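PDB 1KNV: Bse634I restriction endonuclease from Geobacillus stearothermophilus, which is a type II restriction endonuclease that probably cleaves double-stranded DNA at its recognition sequence in a metal-dependent reaction. Local coordinates for residues 20-25 / 61-66; 147-152 / 288-293. All blocks are in the same frame, centred on the assembly; numbering follows the deposited sequence.

Interaction 1: residues 20-25 / 61-66; sequences TKIRIK and KGLAIP
I22 and I24 reach residues 61-66 with the same first torsion and different second ones. In both, CG1 lies beside the backbone N, but the I22 chain folds back (chi2 -57°) while that of I24 runs on extended (chi2 177°). They belong to strand 19-24, the second strand of a β-hairpin, whose apolar side packs against the loop between helices 43-60 and 68-93. That loop starts with a Schellman motif: G62, at positive phi, closes helix 43-60 and turns the chain so that L63, A64 and P66 point toward the hairpin. Branched isoleucines suit a strand with one apolar side, and proline suits an extended segment just before a helix. K21 and R23 point away, and R23 forms a salt bridge to E12 and a cation-pi contact with Y14 on the partner strand. F71 of helix 68-93 touches both I24 and P66, closing that end of the contact. The interface is apolar and rather loose, with 222 Å² buried between the two segments, both sides summed, at the protein surface. At the L63 end, CD1 of I22 approaches CD2 of L63 at 4.4 Å. CG1 of I22 also passes A64, 4.3 Å from its CB and 4.0 Å from its carbonyl O. The I24 pair crosses at a slant, CD1 of I24 meeting ring carbon CB of P66 at 4.1 Å.

Interaction 2: residues 147-152 / 288-293; sequences LLIIRQ and DQIIKK
I149 meets I290 and I291 through methyl and methylene groups alone, and no flat group lies between the two segments. Rings stand at the margins: Y99 of the neighbouring strand 99-103 touches I149, and F275 of the far edge strand 273-276 touches I290. The contact itself is a three-isoleucine cluster in which the two branches of I149 are shared out between consecutive residues of the helix. The CG1 branch meets CG2 of I290 at 4.1 Å, the side chains crossing at about a right angle. The CG2 methyl meets CD1 of I291 at 4.0 Å on a more slanting approach. In I149 chi1 is -69°, with CG1 beside the backbone N and CG2 beside the carbonyl carbon, which sends the branches to different partners. I291 does not start out facing the strand, but its end bends in to bring CD1 over. Strand 147-151 is the second of five in the mixed central sheet, and helix 281-291 lies across one face of it, an α-on-β packing in the core of the PD-(D/E)XK nuclease fold. β-Branched isoleucine favours the extended backbone of the strand; in the helix its bulk and apolar surface, not its branching, suit a face turned to the sheet. Calcium, absent from this chain here, has been seen bound at D146 and L197 in a structure of this protein; the D146 side chain lies about 9 Å from that of I149, and that of L197 about 8 Å from that of I290. The helix ends at once beyond the cluster: D288 forms a salt bridge to R94 through OD2 and a hydrogen bond to Y90 through OD1, while its backbone O accepts the closing bond from K292 N at 3.2 Å.

In the fold
The two interactions come in series along the chain, 20-25 with 61-66 first and 147-152 with 288-293 later, and they sit on opposite sides of the chain's centre. Their centres are 41 Å apart and their nearest atoms about 22 Å, so neither touches the other. Interaction 1 lies at the surface, between the hairpin and the turn joining two helices; interaction 2 is partly buried against the central sheet near the calcium-binding residues D146 and L197. Helix 68-93 links the regions: F71 near its start contacts interaction 1, and Y90 near its end bonds to D288. It thus spans the peripheral hairpin region and the nuclease core.

Interaction 1: residues 20-25 / 61-66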
ATOM      1  N   THR B  20      23.935 -47.265 -32.398  1.00 50.10           N
ATOM      2  CA  THR B  20      25.002 -46.376 -31.949  1.00 48.80           C
ATOM      3  C   THR B  20      24.655 -44.908 -32.190  1.00 49.10           C
ATOM      4  O   THR B  20      24.243 -44.523 -33.289  1.00 49.16           O
ATOM      5  CB  THR B  20      26.347 -46.687 -32.626  1.00 47.65           C
ATOM      6  OG1 THR B  20      26.753 -48.020 -32.287  1.00 46.99           O
ATOM      7  CG2 THR B  20      27.415 -45.705 -32.152  1.00 46.05           C
ATOM      8  N   LYS B  21      24.820 -44.102 -31.142  1.00 48.80           N
ATOM      9  CA  LYS B  21      24.528 -42.675 -31.192  1.00 48.14           C
ATOM     10  C   LYS B  21      25.749 -41.829 -30.848  1.00 47.30           C
ATOM     11  O   LYS B  21      26.713 -42.318 -30.257  1.00 47.19           O
ATOM     12  CB  LYS B  21      23.383 -42.348 -30.241  1.00 48.42           C
ATOM     13  CG  LYS B  21      22.068 -43.003 -30.616  1.00 50.41           C
ATOM     14  CD  LYS B  21      20.967 -42.567 -29.671  1.00 52.63           C
ATOM     15  CE  LYS B  21      19.596 -43.041 -30.131  1.00 54.07           C
ATOM     16  NZ  LYS B  21      18.509 -42.393 -29.329  1.00 55.44           N
ATOM     17  N   ILE B  22      25.700 -40.554 -31.222  1.00 46.14           N
ATOM     18  CA  ILE B  22      26.809 -39.641 -30.976  1.00 45.27           C
ATOM     19  C   ILE B  22      26.390 -38.446 -30.124  1.00 44.59           C
ATOM     20  O   ILE B  22      25.383 -37.792 -30.406  1.00 44.65           O
ATOM     21  CB  ILE B  22      27.386 -39.106 -32.308  1.00 45.44           C
ATOM     22  CG1 ILE B  22      27.592 -40.265 -33.301  1.00 45.41           C
ATOM     23  CG2 ILE B  22      28.689 -38.365 -32.045  1.00 45.47           C
ATOM     24  CD1 ILE B  22      28.496 -41.389 -32.802  1.00 44.46           C
ATOM     25  N   ARG B  23      27.169 -38.163 -29.082  1.00 43.31           N
ATOM     26  CA  ARG B  23      26.886 -37.032 -28.200  1.00 41.74           C
ATOM     27  C   ARG B  23      28.081 -36.086 -28.159  1.00 39.76           C
ATOM     28  O   ARG B  23      29.227 -36.526 -28.117  1.00 39.07           O
ATOM     29  CB  ARG B  23      26.599 -37.509 -26.771  1.00 42.94           C
ATOM     30  CG  ARG B  23      27.818 -38.091 -26.074  1.00 43.69           C
ATOM     31  CD  ARG B  23      27.690 -38.077 -24.558  1.00 44.45           C
ATOM     32  NE  ARG B  23      27.463 -39.406 -23.996  1.00 44.67           N
ATOM     33  CZ  ARG B  23      26.269 -39.978 -23.878  1.00 44.95           C
ATOM     34  NH1 ARG B  23      25.174 -39.340 -24.285  1.00 44.83           N
ATOM     35  NH2 ARG B  23      26.169 -41.192 -23.346  1.00 45.12           N
ATOM     36  N   ILE B  24      27.819 -34.787 -28.178  1.00 37.88           N
ATOM     37  CA  ILE B  24      28.908 -33.826 -28.106  1.00 36.81           C
ATOM     38  C   ILE B  24      29.303 -33.658 -26.642  1.00 36.82           C
ATOM     39  O   ILE B  24      28.464 -33.756 -25.751  1.00 38.47           O
ATOM     40  CB  ILE B  24      28.493 -32.457 -28.658  1.00 35.93           C
ATOM     41  CG1 ILE B  24      28.093 -32.595 -30.126  1.00 34.87           C
ATOM     42  CG2 ILE B  24      29.630 -31.458 -28.480  1.00 34.45           C
ATOM     43  CD1 ILE B  24      27.592 -31.311 -30.737  1.00 35.16           C
ATOM     44  N   LYS B  25      30.585 -33.425 -26.396  1.00 36.18           N
ATOM     45  CA  LYS B  25      31.081 -33.229 -25.039  1.00 35.39           C
ATOM     46  C   LYS B  25      31.590 -31.788 -24.994  1.00 34.61           C
ATOM     47  O   LYS B  25      32.779 -31.533 -25.195  1.00 35.14           O
ATOM     48  CB  LYS B  25      32.214 -34.218 -24.748  1.00 35.71           C
ATOM     49  CG  LYS B  25      31.833 -35.675 -24.968  1.00 35.65           C
ATOM     50  CD  LYS B  25      30.621 -36.058 -24.139  1.00 36.21           C
ATOM     51  CE  LYS B  25      30.942 -36.007 -22.660  1.00 36.73           C
ATOM     52  NZ  LYS B  25      32.077 -36.910 -22.354  1.00 37.31           N
ATOM     53  N   LYS B  61      36.626 -38.513 -37.670  1.00 41.31           N
ATOM     54  CA  LYS B  61      36.272 -39.778 -37.042  1.00 40.28           C
ATOM     55  C   LYS B  61      35.243 -40.524 -37.887  1.00 40.02           C
ATOM     56  O   LYS B  61      34.819 -41.628 -37.535  1.00 38.60           O
ATOM     57  CB  LYS B  61      35.701 -39.527 -35.641  1.00 41.68           C
ATOM     58  CG  LYS B  61      36.718 -39.134 -34.564  1.00 42.41           C
ATOM     59  CD  LYS B  61      35.996 -38.774 -33.261  1.00 42.73           C
ATOM     60  CE  LYS B  61      36.951 -38.589 -32.085  1.00 43.02           C
ATOM     61  NZ  LYS B  61      37.370 -39.881 -31.464  1.00 43.44           N
ATOM     62  N   GLY B  62      34.847 -39.908 -39.001  1.00 40.71           N
ATOM     63  CA  GLY B  62      33.863 -40.501 -39.896  1.00 41.88           C
ATOM     64  C   GLY B  62      32.575 -40.887 -39.192  1.00 42.89           C
ATOM     65  O   GLY B  62      31.966 -41.914 -39.504  1.00 43.21           O
ATOM     66  N   LEU B  63      32.149 -40.051 -38.251  1.00 43.57           N
ATOM     67  CA  LEU B  63      30.942 -40.310 -37.473  1.00 42.94           C
ATOM     68  C   LEU B  63      29.715 -39.612 -38.027  1.00 42.46           C
ATOM     69  O   LEU B  63      29.825 -38.694 -38.841  1.00 41.82           O
ATOM     70  CB  LEU B  63      31.159 -39.860 -36.027  1.00 43.80           C
ATOM     71  CG  LEU B  63      32.341 -40.510 -35.304  1.00 43.93           C
ATOM     72  CD1 LEU B  63      32.494 -39.893 -33.927  1.00 44.53           C
ATOM     73  CD2 LEU B  63      32.118 -42.013 -35.205  1.00 44.23           C
ATOM     74  N   ALA B  64      28.543 -40.063 -37.584  1.00 42.10           N
ATOM     75  CA  ALA B  64      27.289 -39.454 -38.006  1.00 42.51           C
ATOM     76  C   ALA B  64      27.358 -38.013 -37.514  1.00 42.31           C
ATOM     77  O   ALA B  64      27.832 -37.755 -36.410  1.00 44.07           O
ATOM     78  CB  ALA B  64      26.108 -40.181 -37.366  1.00 42.08           C
ATOM     79  N   ILE B  65      26.897 -37.070 -38.322  1.00 41.29           N
ATOM     80  CA  ILE B  65      26.957 -35.667 -37.932  1.00 40.42           C
ATOM     81  C   ILE B  65      25.786 -35.213 -37.050  1.00 40.81           C
ATOM     82  O   ILE B  65      24.617 -35.435 -37.384  1.00 39.90           O
ATOM     83  CB  ILE B  65      27.022 -34.779 -39.178  1.00 39.85           C
ATOM     84  CG1 ILE B  65      28.204 -35.210 -40.046  1.00 39.47           C
ATOM     85  CG2 ILE B  65      27.157 -33.322 -38.773  1.00 39.70           C
ATOM     86  CD1 ILE B  65      28.227 -34.565 -41.417  1.00 39.93           C
ATOM     87  N   PRO B  66      26.093 -34.576 -35.901  1.00 40.89           N
ATOM     88  CA  PRO B  66      25.083 -34.078 -34.959  1.00 40.87           C
ATOM     89  C   PRO B  66      24.175 -33.033 -35.608  1.00 40.86           C
ATOM     90  O   PRO B  66      24.639 -32.193 -36.375  1.00 40.89           O
ATOM     91  CB  PRO B  66      25.930 -33.492 -33.832  1.00 40.43           C
ATOM     92  CG  PRO B  66      27.125 -34.377 -33.831  1.00 40.35           C
ATOM     93  CD  PRO B  66      27.437 -34.466 -35.308  1.00 40.85           C
TER

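Interaction 2: residues 147-152 / 288-293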
ATOM      1  N   LEU B 147      22.068 -14.883 -14.322  1.00 20.63           N
ATOM      2  CA  LEU B 147      23.220 -14.360 -13.615  1.00 20.31           C
ATOM      3  C   LEU B 147      22.776 -13.575 -12.383  1.00 19.95           C
ATOM      4  O   LEU B 147      21.844 -12.766 -12.443  1.00 18.03           O
ATOM      5  CB  LEU B 147      23.973 -13.442 -14.567  1.00 22.42           C
ATOM      6  CG  LEU B 147      25.317 -12.822 -14.263  1.00 24.12           C
ATOM      7  CD1 LEU B 147      26.248 -13.972 -14.032  1.00 24.22           C
ATOM      8  CD2 LEU B 147      25.776 -11.928 -15.418  1.00 24.20           C
ATOM      9  N   LEU B 148      23.421 -13.846 -11.252  1.00 19.89           N
ATOM     10  CA  LEU B 148      23.129 -13.157  -9.995  1.00 21.50           C
ATOM     11  C   LEU B 148      24.328 -12.360  -9.462  1.00 20.49           C
ATOM     12  O   LEU B 148      25.452 -12.874  -9.427  1.00 20.49           O
ATOM     13  CB  LEU B 148      22.774 -14.144  -8.893  1.00 22.68           C
ATOM     14  CG  LEU B 148      21.464 -14.875  -8.843  1.00 24.59           C
ATOM     15  CD1 LEU B 148      21.379 -15.613  -7.506  1.00 24.96           C
ATOM     16  CD2 LEU B 148      20.379 -13.852  -9.001  1.00 25.02           C
ATOM     17  N   ILE B 149      24.097 -11.120  -9.066  1.00 20.44           N
ATOM     18  CA  ILE B 149      25.150 -10.305  -8.484  1.00 20.44           C
ATOM     19  C   ILE B 149      24.772 -10.191  -7.017  1.00 20.40           C
ATOM     20  O   ILE B 149      23.701  -9.687  -6.681  1.00 20.36           O
ATOM     21  CB  ILE B 149      25.239  -8.922  -9.155  1.00 20.81           C
ATOM     22  CG1 ILE B 149      25.755  -9.054 -10.611  1.00 20.60           C
ATOM     23  CG2 ILE B 149      26.217  -8.047  -8.371  1.00 19.54           C
ATOM     24  CD1 ILE B 149      24.867  -9.856 -11.529  1.00 20.66           C
ATOM     25  N   ILE B 150      25.610 -10.775  -6.179  1.00 21.54           N
ATOM     26  CA  ILE B 150      25.390 -10.816  -4.740  1.00 22.13           C
ATOM     27  C   ILE B 150      26.468 -10.034  -4.004  1.00 22.72           C
ATOM     28  O   ILE B 150      27.617 -10.003  -4.433  1.00 23.74           O
ATOM     29  CB  ILE B 150      25.438 -12.280  -4.235  1.00 22.33           C
ATOM     30  CG1 ILE B 150      24.272 -13.068  -4.828  1.00 23.05           C
ATOM     31  CG2 ILE B 150      25.422 -12.333  -2.728  1.00 20.97           C
ATOM     32  CD1 ILE B 150      24.424 -14.536  -4.695  1.00 25.36           C
ATOM     33  N   ARG B 151      26.091  -9.358  -2.935  1.00 23.22           N
ATOM     34  CA  ARG B 151      27.059  -8.601  -2.167  1.00 25.51           C
ATOM     35  C   ARG B 151      26.930  -8.955  -0.688  1.00 25.36           C
ATOM     36  O   ARG B 151      25.986  -8.539  -0.015  1.00 24.60           O
ATOM     37  CB  ARG B 151      26.860  -7.095  -2.352  1.00 28.51           C
ATOM     38  CG  ARG B 151      27.971  -6.281  -1.708  1.00 32.61           C
ATOM     39  CD  ARG B 151      27.646  -4.817  -1.699  1.00 35.72           C
ATOM     40  NE  ARG B 151      28.754  -4.065  -1.131  1.00 40.77           N
ATOM     41  CZ  ARG B 151      28.815  -2.746  -1.143  1.00 43.08           C
ATOM     42  NH1 ARG B 151      27.823  -2.031  -1.693  1.00 44.34           N
ATOM     43  NH2 ARG B 151      29.873  -2.134  -0.625  1.00 45.37           N
ATOM     44  N   GLN B 152      27.873  -9.748  -0.193  1.00 24.77           N
ATOM     45  CA  GLN B 152      27.883 -10.175   1.202  1.00 25.69           C
ATOM     46  C   GLN B 152      29.300 -10.668   1.491  1.00 26.70           C
ATOM     47  O   GLN B 152      29.660 -11.797   1.166  1.00 27.03           O
ATOM     48  CB  GLN B 152      26.852 -11.296   1.419  1.00 24.41           C
ATOM     49  CG  GLN B 152      26.575 -11.616   2.887  1.00 24.20           C
ATOM     50  CD  GLN B 152      25.429 -12.593   3.064  1.00 24.48           C
ATOM     51  OE1 GLN B 152      25.578 -13.644   3.684  1.00 25.09           O
ATOM     52  NE2 GLN B 152      24.277 -12.248   2.518  1.00 23.64           N
ATOM     53  N   ASP B 288      30.118  -3.637 -14.978  1.00 23.41           N
ATOM     54  CA  ASP B 288      30.534  -2.363 -14.413  1.00 25.41           C
ATOM     55  C   ASP B 288      29.320  -1.497 -14.163  1.00 25.89           C
ATOM     56  O   ASP B 288      29.213  -0.869 -13.115  1.00 26.17           O
ATOM     57  CB  ASP B 288      31.482  -1.615 -15.348  1.00 27.50           C
ATOM     58  CG  ASP B 288      32.913  -2.109 -15.246  1.00 29.24           C
ATOM     59  OD1 ASP B 288      33.282  -2.662 -14.182  1.00 29.76           O
ATOM     60  OD2 ASP B 288      33.673  -1.927 -16.223  1.00 30.07           O
ATOM     61  N   GLN B 289      28.400  -1.462 -15.122  1.00 26.88           N
ATOM     62  CA  GLN B 289      27.208  -0.640 -14.971  1.00 28.71           C
ATOM     63  C   GLN B 289      26.278  -1.174 -13.906  1.00 27.86           C
ATOM     64  O   GLN B 289      25.553  -0.418 -13.264  1.00 27.74           O
ATOM     65  CB  GLN B 289      26.430  -0.532 -16.280  1.00 30.57           C
ATOM     66  CG  GLN B 289      25.275   0.452 -16.142  1.00 34.92           C
ATOM     67  CD  GLN B 289      24.384   0.528 -17.366  1.00 37.54           C
ATOM     68  OE1 GLN B 289      24.868   0.685 -18.493  1.00 39.70           O
ATOM     69  NE2 GLN B 289      23.069   0.435 -17.149  1.00 36.79           N
ATOM     70  N   ILE B 290      26.302  -2.487 -13.728  1.00 27.90           N
ATOM     71  CA  ILE B 290      25.453  -3.135 -12.747  1.00 26.80           C
ATOM     72  C   ILE B 290      25.963  -2.968 -11.320  1.00 28.44           C
ATOM     73  O   ILE B 290      25.198  -2.605 -10.441  1.00 29.69           O
ATOM     74  CB  ILE B 290      25.304  -4.630 -13.066  1.00 23.44           C
ATOM     75  CG1 ILE B 290      24.498  -4.805 -14.345  1.00 21.71           C
ATOM     76  CG2 ILE B 290      24.630  -5.343 -11.927  1.00 23.65           C
ATOM     77  CD1 ILE B 290      24.262  -6.241 -14.713  1.00 21.40           C
ATOM     78  N   ILE B 291      27.246  -3.218 -11.090  1.00 31.77           N
ATOM     79  CA  ILE B 291      27.799  -3.105  -9.743  1.00 36.02           C
ATOM     80  C   ILE B 291      27.828  -1.673  -9.201  1.00 40.17           C
ATOM     81  O   ILE B 291      27.559  -1.442  -8.018  1.00 42.36           O
ATOM     82  CB  ILE B 291      29.231  -3.729  -9.651  1.00 34.91           C
ATOM     83  CG1 ILE B 291      29.146  -5.254  -9.497  1.00 33.38           C
ATOM     84  CG2 ILE B 291      29.972  -3.182  -8.446  1.00 34.24           C
ATOM     85  CD1 ILE B 291      28.739  -5.989 -10.722  1.00 33.23           C
ATOM     86  N   LYS B 292      28.152  -0.712 -10.048  1.00 44.65           N
ATOM     87  CA  LYS B 292      28.189   0.678  -9.606  1.00 50.26           C
ATOM     88  C   LYS B 292      28.780   1.536 -10.707  1.00 53.45           C
ATOM     89  O   LYS B 292      29.651   1.083 -11.451  1.00 55.64           O
ATOM     90  CB  LYS B 292      29.020   0.816  -8.321  1.00 50.85           C
ATOM     91  N   LYS B 293      28.308   2.777 -10.805  1.00 56.95           N
ATOM     92  CA  LYS B 293      28.783   3.701 -11.830  1.00 59.71           C
ATOM     93  C   LYS B 293      28.515   3.120 -13.225  1.00 60.84           C
ATOM     94  O   LYS B 293      27.782   2.107 -13.301  1.00 61.65           O
ATOM     95  CB  LYS B 293      30.283   3.980 -11.640  1.00 59.77           C
ATOM     96  OXT LYS B 293      29.022   3.683 -14.224  1.00 62.07           O
TER